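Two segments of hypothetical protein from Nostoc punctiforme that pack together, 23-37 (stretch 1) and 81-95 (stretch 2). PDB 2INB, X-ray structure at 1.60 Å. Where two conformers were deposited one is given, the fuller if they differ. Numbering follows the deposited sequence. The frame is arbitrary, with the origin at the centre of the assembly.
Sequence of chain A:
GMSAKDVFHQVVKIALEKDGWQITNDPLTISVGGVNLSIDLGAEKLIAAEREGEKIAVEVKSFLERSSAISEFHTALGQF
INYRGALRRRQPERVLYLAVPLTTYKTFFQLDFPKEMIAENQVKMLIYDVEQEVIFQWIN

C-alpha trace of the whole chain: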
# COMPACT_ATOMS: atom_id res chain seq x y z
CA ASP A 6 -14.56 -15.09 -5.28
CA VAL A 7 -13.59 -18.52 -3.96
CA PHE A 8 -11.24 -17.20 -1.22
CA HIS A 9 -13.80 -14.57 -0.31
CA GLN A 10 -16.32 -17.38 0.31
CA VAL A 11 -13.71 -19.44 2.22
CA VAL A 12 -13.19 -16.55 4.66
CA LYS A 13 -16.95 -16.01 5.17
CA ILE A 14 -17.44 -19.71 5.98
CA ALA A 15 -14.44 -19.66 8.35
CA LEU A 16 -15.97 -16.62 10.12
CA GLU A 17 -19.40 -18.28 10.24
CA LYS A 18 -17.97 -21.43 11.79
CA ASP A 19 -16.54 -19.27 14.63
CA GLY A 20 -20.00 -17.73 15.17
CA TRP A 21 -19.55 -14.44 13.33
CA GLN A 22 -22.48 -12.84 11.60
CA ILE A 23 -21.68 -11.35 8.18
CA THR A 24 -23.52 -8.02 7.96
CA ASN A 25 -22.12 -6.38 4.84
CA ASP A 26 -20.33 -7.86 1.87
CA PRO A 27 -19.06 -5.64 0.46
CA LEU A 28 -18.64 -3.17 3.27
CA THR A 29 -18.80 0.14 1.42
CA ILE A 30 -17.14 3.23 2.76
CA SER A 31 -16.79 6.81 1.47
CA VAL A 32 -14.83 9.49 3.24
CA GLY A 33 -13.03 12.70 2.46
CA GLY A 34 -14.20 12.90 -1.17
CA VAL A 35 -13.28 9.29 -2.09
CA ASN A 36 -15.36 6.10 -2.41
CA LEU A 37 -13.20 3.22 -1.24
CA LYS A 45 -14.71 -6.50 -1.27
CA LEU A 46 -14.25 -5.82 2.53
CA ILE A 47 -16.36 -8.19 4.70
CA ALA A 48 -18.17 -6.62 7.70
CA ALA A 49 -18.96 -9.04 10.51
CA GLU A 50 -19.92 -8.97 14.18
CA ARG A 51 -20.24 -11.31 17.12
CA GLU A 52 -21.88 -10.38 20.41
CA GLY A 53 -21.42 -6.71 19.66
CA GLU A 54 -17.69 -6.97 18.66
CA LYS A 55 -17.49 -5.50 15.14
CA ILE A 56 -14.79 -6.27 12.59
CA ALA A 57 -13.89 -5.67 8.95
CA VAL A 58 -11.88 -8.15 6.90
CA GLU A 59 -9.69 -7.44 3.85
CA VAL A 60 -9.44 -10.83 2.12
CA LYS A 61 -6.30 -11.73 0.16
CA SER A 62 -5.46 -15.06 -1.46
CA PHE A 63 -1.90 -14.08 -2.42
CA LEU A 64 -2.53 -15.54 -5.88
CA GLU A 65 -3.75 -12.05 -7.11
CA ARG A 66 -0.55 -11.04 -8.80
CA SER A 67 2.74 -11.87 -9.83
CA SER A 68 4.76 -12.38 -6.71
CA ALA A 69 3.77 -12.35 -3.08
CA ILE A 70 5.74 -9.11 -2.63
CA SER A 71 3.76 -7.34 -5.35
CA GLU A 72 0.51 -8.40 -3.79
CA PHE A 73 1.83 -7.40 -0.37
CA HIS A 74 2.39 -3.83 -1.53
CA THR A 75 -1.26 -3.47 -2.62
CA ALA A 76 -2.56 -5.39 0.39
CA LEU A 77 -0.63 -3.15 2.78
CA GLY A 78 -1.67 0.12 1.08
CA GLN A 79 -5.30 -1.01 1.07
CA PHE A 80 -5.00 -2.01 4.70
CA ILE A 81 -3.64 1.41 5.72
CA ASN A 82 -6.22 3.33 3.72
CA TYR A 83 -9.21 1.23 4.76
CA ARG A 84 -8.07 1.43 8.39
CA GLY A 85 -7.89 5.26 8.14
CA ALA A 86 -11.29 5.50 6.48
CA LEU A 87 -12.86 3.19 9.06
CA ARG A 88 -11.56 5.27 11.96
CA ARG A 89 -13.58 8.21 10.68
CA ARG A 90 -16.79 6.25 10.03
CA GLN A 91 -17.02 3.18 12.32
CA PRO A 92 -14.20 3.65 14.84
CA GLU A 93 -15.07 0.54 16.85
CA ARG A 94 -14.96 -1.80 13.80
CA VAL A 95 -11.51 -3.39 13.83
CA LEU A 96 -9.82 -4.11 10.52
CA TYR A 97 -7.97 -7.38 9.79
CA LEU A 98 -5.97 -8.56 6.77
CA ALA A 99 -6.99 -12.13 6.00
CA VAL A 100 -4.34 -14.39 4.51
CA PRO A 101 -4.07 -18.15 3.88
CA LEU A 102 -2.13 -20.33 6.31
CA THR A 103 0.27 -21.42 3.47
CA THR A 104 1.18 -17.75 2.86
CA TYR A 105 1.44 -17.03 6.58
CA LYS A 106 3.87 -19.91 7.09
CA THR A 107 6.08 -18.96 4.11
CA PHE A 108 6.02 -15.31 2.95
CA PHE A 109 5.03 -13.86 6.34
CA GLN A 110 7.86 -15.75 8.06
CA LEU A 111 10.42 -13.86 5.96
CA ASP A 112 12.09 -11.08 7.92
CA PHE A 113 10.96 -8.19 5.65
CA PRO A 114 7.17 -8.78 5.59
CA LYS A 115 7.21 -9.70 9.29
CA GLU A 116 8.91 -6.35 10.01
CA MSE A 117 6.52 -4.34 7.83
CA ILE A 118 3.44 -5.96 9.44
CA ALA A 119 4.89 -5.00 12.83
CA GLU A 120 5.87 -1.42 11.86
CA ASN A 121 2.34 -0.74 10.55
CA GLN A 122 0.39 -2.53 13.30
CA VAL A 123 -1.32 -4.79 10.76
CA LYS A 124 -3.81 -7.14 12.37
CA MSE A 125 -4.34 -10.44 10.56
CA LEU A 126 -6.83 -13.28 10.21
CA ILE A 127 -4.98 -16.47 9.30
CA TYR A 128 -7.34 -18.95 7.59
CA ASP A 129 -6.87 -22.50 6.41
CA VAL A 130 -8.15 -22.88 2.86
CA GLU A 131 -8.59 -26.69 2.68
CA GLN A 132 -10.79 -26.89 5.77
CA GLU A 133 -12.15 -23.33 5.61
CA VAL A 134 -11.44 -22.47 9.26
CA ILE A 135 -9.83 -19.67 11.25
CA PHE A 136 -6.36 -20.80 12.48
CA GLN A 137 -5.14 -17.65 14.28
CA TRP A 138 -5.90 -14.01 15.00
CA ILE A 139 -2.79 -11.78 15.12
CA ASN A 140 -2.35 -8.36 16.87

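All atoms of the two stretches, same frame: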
# COMPACT_ATOMS: atom_id res chain seq x y z
N ILE A 23 -22.07 -12.25 9.26
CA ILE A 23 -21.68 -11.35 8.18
C ILE A 23 -22.81 -10.36 7.95
O ILE A 23 -23.96 -10.77 7.73
CB ILE A 23 -21.34 -12.09 6.86
CG1 ILE A 23 -20.49 -13.35 7.13
CG2 ILE A 23 -20.74 -11.13 5.78
CD1 ILE A 23 -19.19 -13.11 7.70
N THR A 24 -22.49 -9.07 8.07
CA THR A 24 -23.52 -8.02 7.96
C THR A 24 -23.45 -7.19 6.69
O THR A 24 -24.48 -6.60 6.27
CB THR A 24 -23.46 -7.06 9.13
OG1 THR A 24 -22.17 -6.47 9.18
CG2 THR A 24 -23.75 -7.77 10.45
N ASN A 25 -22.28 -7.12 6.07
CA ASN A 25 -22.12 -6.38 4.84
C ASN A 25 -21.03 -7.07 4.03
O ASN A 25 -19.96 -7.44 4.53
CB ASN A 25 -21.74 -4.88 5.10
CG ASN A 25 -22.66 -4.19 6.15
OD1 ASN A 25 -22.41 -4.25 7.39
ND2 ASN A 25 -23.73 -3.55 5.67
N ASP A 26 -21.32 -7.28 2.76
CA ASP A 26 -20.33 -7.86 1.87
C ASP A 26 -20.79 -7.46 0.48
O ASP A 26 -21.70 -8.09 -0.06
CB ASP A 26 -20.28 -9.37 2.07
CG ASP A 26 -19.34 -10.04 1.14
OD1 ASP A 26 -18.50 -9.34 0.55
OD2 ASP A 26 -19.45 -11.28 1.00
N PRO A 27 -20.20 -6.38 -0.08
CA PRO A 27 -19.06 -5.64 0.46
C PRO A 27 -19.45 -4.62 1.51
O PRO A 27 -20.58 -4.10 1.51
CB PRO A 27 -18.51 -4.91 -0.77
CG PRO A 27 -19.69 -4.61 -1.55
CD PRO A 27 -20.66 -5.77 -1.33
N LEU A 28 -18.52 -4.33 2.41
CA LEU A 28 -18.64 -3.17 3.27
C LEU A 28 -18.22 -1.98 2.41
O LEU A 28 -17.09 -1.95 1.91
CB LEU A 28 -17.71 -3.30 4.49
CG LEU A 28 -17.66 -2.09 5.43
CD1 LEU A 28 -19.04 -1.70 5.97
CD2 LEU A 28 -16.70 -2.45 6.52
N THR A 29 -19.13 -1.04 2.22
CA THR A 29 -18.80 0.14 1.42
C THR A 29 -18.51 1.30 2.35
O THR A 29 -19.15 1.47 3.42
CB THR A 29 -19.87 0.47 0.35
OG1 THR A 29 -21.16 0.60 0.96
CG2 THR A 29 -19.89 -0.64 -0.69
N ILE A 30 -17.59 2.15 1.92
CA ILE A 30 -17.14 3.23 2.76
C ILE A 30 -16.67 4.38 1.87
O ILE A 30 -15.89 4.16 0.94
CB ILE A 30 -16.03 2.73 3.72
CG1 ILE A 30 -15.61 3.83 4.70
CG2 ILE A 30 -14.83 2.20 2.93
CD1 ILE A 30 -14.84 3.28 5.88
N SER A 31 -17.19 5.58 2.16
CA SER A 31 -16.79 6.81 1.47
C SER A 31 -16.39 7.84 2.53
O SER A 31 -17.11 8.06 3.51
CB SER A 31 -17.89 7.36 0.57
OG SER A 31 -18.26 6.39 -0.40
N VAL A 32 -15.25 8.47 2.32
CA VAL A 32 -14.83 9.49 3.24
C VAL A 32 -13.94 10.45 2.48
O VAL A 32 -13.31 10.09 1.47
CB VAL A 32 -14.09 8.88 4.45
CG1 VAL A 32 -12.77 8.25 4.02
CG2 VAL A 32 -13.89 9.93 5.55
N GLY A 33 -13.92 11.68 2.97
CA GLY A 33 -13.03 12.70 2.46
C GLY A 33 -12.96 12.81 0.94
O GLY A 33 -11.89 13.03 0.39
N GLY A 34 -14.11 12.66 0.29
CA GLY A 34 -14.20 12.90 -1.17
C GLY A 34 -13.89 11.69 -2.04
O GLY A 34 -13.86 11.82 -3.27
N VAL A 35 -13.63 10.54 -1.40
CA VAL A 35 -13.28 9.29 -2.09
C VAL A 35 -14.21 8.15 -1.71
O VAL A 35 -14.48 7.96 -0.53
CB VAL A 35 -11.81 8.89 -1.72
CG1 VAL A 35 -11.44 7.56 -2.31
CG2 VAL A 35 -10.83 9.99 -2.16
N ASN A 36 -14.68 7.37 -2.69
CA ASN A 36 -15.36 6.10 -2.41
C ASN A 36 -14.37 4.95 -2.47
O ASN A 36 -13.83 4.65 -3.52
CB ASN A 36 -16.51 5.81 -3.37
CG ASN A 36 -16.98 4.34 -3.30
OD1 ASN A 36 -17.21 3.70 -4.33
ND2 ASN A 36 -17.12 3.81 -2.09
N LEU A 37 -14.15 4.31 -1.34
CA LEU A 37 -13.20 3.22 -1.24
C LEU A 37 -13.91 1.91 -1.59
O LEU A 37 -15.01 1.93 -2.19
CB LEU A 37 -12.64 3.17 0.17
CG LEU A 37 -11.69 4.31 0.52
CD1 LEU A 37 -12.37 5.37 1.40
CD2 LEU A 37 -10.50 3.76 1.28
N ILE A 81 -3.88 0.11 5.07
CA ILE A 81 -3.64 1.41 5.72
C ILE A 81 -4.80 2.37 5.40
O ILE A 81 -5.33 3.12 6.27
CB ILE A 81 -2.24 1.95 5.33
CG1 ILE A 81 -1.18 1.11 6.05
CG2 ILE A 81 -2.07 3.47 5.68
CD1 ILE A 81 0.20 1.30 5.52
N ASN A 82 -5.17 2.40 4.12
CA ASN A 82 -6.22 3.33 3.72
C ASN A 82 -7.59 2.94 4.27
O ASN A 82 -8.33 3.82 4.75
CB ASN A 82 -6.24 3.47 2.20
CG ASN A 82 -5.12 4.33 1.68
OD1 ASN A 82 -4.65 5.23 2.36
ND2 ASN A 82 -4.73 4.08 0.42
N TYR A 83 -7.93 1.64 4.20
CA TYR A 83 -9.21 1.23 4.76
C TYR A 83 -9.23 1.50 6.27
O TYR A 83 -10.27 1.87 6.81
CB TYR A 83 -9.51 -0.24 4.46
CG TYR A 83 -9.66 -0.60 2.99
CD1 TYR A 83 -10.20 0.28 2.08
CD2 TYR A 83 -9.32 -1.90 2.56
CE1 TYR A 83 -10.34 -0.06 0.73
CE2 TYR A 83 -9.46 -2.25 1.20
CZ TYR A 83 -9.99 -1.33 0.31
OH TYR A 83 -10.14 -1.67 -1.03
N ARG A 84 -8.13 1.25 6.95
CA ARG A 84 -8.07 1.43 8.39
C ARG A 84 -8.31 2.92 8.70
O ARG A 84 -9.09 3.27 9.60
CB ARG A 84 -6.73 1.00 8.92
CG ARG A 84 -6.65 1.21 10.42
CD ARG A 84 -5.28 0.71 11.02
NE ARG A 84 -4.15 1.41 10.43
CZ ARG A 84 -2.90 1.01 10.54
NH1 ARG A 84 -2.61 -0.00 11.34
NH2 ARG A 84 -1.95 1.64 9.90
N GLY A 85 -7.67 3.80 7.95
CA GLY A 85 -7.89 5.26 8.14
C GLY A 85 -9.30 5.71 7.91
O GLY A 85 -9.88 6.45 8.70
N ALA A 86 -9.89 5.21 6.81
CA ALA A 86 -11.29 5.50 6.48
C ALA A 86 -12.22 5.01 7.57
O ALA A 86 -13.09 5.73 8.04
CB ALA A 86 -11.68 4.88 5.16
N LEU A 87 -11.99 3.79 8.05
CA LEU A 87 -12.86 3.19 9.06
C LEU A 87 -12.79 3.93 10.40
O LEU A 87 -13.81 4.03 11.13
CB LEU A 87 -12.61 1.70 9.24
CG LEU A 87 -13.16 0.87 8.12
CD1 LEU A 87 -12.51 -0.58 8.12
CD2 LEU A 87 -14.75 0.72 8.29
N ARG A 88 -11.63 4.48 10.73
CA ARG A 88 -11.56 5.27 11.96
C ARG A 88 -12.60 6.38 11.97
O ARG A 88 -13.20 6.68 13.00
CB ARG A 88 -10.21 5.92 12.12
CG ARG A 88 -9.11 4.99 12.40
CD ARG A 88 -7.98 5.81 12.95
NE ARG A 88 -6.67 5.39 12.53
CZ ARG A 88 -6.16 4.16 12.65
NH1 ARG A 88 -6.85 3.11 13.17
NH2 ARG A 88 -4.92 4.00 12.22
N ARG A 89 -12.76 7.01 10.81
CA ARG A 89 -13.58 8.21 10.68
C ARG A 89 -15.07 7.93 10.44
O ARG A 89 -15.88 8.85 10.39
CB ARG A 89 -13.06 9.05 9.52
CG ARG A 89 -11.59 9.44 9.65
CD ARG A 89 -11.25 10.15 10.96
NE ARG A 89 -9.84 10.57 11.00
CZ ARG A 89 -9.36 11.70 10.49
NH1 ARG A 89 -10.15 12.56 9.86
NH2 ARG A 89 -8.06 11.98 10.57
N ARG A 90 -15.40 6.66 10.28
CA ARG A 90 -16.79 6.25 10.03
C ARG A 90 -17.32 5.24 11.04
O ARG A 90 -18.47 5.39 11.52
CB ARG A 90 -16.87 5.60 8.65
CG ARG A 90 -16.70 6.53 7.52
CD ARG A 90 -17.84 7.51 7.50
NE ARG A 90 -17.82 8.46 6.40
CZ ARG A 90 -17.26 9.67 6.46
NH1 ARG A 90 -16.64 10.11 7.56
NH2 ARG A 90 -17.33 10.48 5.40
N GLN A 91 -16.56 4.19 11.36
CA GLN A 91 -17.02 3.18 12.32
C GLN A 91 -15.80 2.83 13.16
O GLN A 91 -15.19 1.78 13.00
CB GLN A 91 -17.55 1.94 11.62
CG GLN A 91 -18.85 2.14 10.88
CD GLN A 91 -19.32 0.81 10.36
OE1 GLN A 91 -19.42 -0.11 11.10
NE2 GLN A 91 -19.55 0.72 9.05
N PRO A 92 -15.44 3.74 14.07
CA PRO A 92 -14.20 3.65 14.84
C PRO A 92 -14.10 2.42 15.76
O PRO A 92 -13.02 2.17 16.25
CB PRO A 92 -14.16 4.99 15.61
CG PRO A 92 -15.60 5.30 15.79
CD PRO A 92 -16.20 4.94 14.45
N GLU A 93 -15.20 1.74 16.04
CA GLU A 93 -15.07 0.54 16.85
C GLU A 93 -15.09 -0.76 16.01
O GLU A 93 -15.08 -1.84 16.60
CB GLU A 93 -16.10 0.55 17.95
CG GLU A 93 -15.81 1.75 18.85
CD GLU A 93 -16.59 1.85 20.12
OE1 GLU A 93 -17.31 0.87 20.53
OE2 GLU A 93 -16.48 2.93 20.72
N ARG A 94 -15.07 -0.64 14.66
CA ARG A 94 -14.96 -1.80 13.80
C ARG A 94 -13.49 -2.02 13.48
O ARG A 94 -12.88 -1.20 12.81
CB ARG A 94 -15.77 -1.62 12.51
CG ARG A 94 -15.82 -2.85 11.67
CD ARG A 94 -16.69 -2.72 10.46
NE ARG A 94 -18.09 -2.51 10.80
CZ ARG A 94 -18.96 -3.46 11.13
NH1 ARG A 94 -18.59 -4.75 11.28
NH2 ARG A 94 -20.21 -3.10 11.41
N VAL A 95 -12.93 -3.12 13.95
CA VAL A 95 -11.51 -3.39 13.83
C VAL A 95 -11.22 -4.11 12.54
O VAL A 95 -11.83 -5.14 12.24
CB VAL A 95 -11.02 -4.19 15.03
CG1 VAL A 95 -9.50 -4.53 14.94
CG2 VAL A 95 -11.33 -3.46 16.39
O HOH W 1 -21.28 -5.76 11.70
O HOH W 2 -21.35 -1.61 8.31
O HOH W 3 -15.43 12.77 5.19

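The second half of stretch 1, from Ile30 to Leu37, folds as a hairpin whose side chains meet the helix of stretch 2; the segment before it, at Thr24 and Leu28, meets Gln91 and Arg94 after the helix. The hairpin closes through a type I' turn from Val32 to Val35. Val32 N donates to Val35 O at 3.0 Å, and Val35 N to Val32 O at 2.9 Å. Farther down, Leu37 N bonds Ile30 O at 2.9 Å. Gly33 and Gly34 both have positive phi; at Gly34 a CB would be jammed against the carbonyl O of Gly33. The helix comes closest at Ala86, whose CA lies 6.2 Å from the CA of Val32.

Ile30 covers the most surface. Its CB points toward stretch 2, and CD1 reaches the helix. Ile30 CD1 lies 3.6 Å from Ala86 CB and 3.5 Å from Leu87 CD2. The contact is apolar and buried. Ala86 has only a methyl group, and three side chains converge on it: Val32 CG1 is 3.7 Å from Ala86 CB, and Leu37 CD1 is 3.9 Å from the same atom. Leu37 also meets Tyr83. Leu37 CD2 sits at the edge of the ring, near its plane, 3.6 Å from Tyr83 CD1. Leu28 continues the apolar contact, with CD2 4.1 Å from Leu87 CD2 and 3.9 Å from Arg94 CD, an aliphatic part of the arginine.

Arg90 joins apolar packing to polar bonding. Arg90 CG lies 4.1 Å from Ile30 CG1. Val32 CG2 lies over one face of the guanidinium, 3.4 Å from Arg90 NH1. A methyl can pack there because the N-H groups point outward in the plane of the group. Arg90 NE donates a weak hydrogen bond to Ser31 O at 3.0 Å, with an N-H...O angle of 123°. Within its own stretch, Arg90 NH1 donates to Arg89 O at 3.2 Å. Water 3 accepts from Arg90 NH2 at 3.0 Å and from Gly33 N at 2.9 Å, so it links the guanidinium to the turn.

Two more waters bridge the stretches near Thr24 and Asn25. Water 1 donates to Thr24 OG1 at 2.8 Å and accepts from Arg94 NH2 at 2.9 Å. Water 2 donates to Asn25 OD1 and accepts from Gln91 NE2, both at 3.0 Å. Thr24 OG1 donates to Asn25 OD1 at 2.9 Å, while Gln91 OE1 accepts from Arg94 NE at 2.8 Å and from Arg94 NH2 at 3.1 Å.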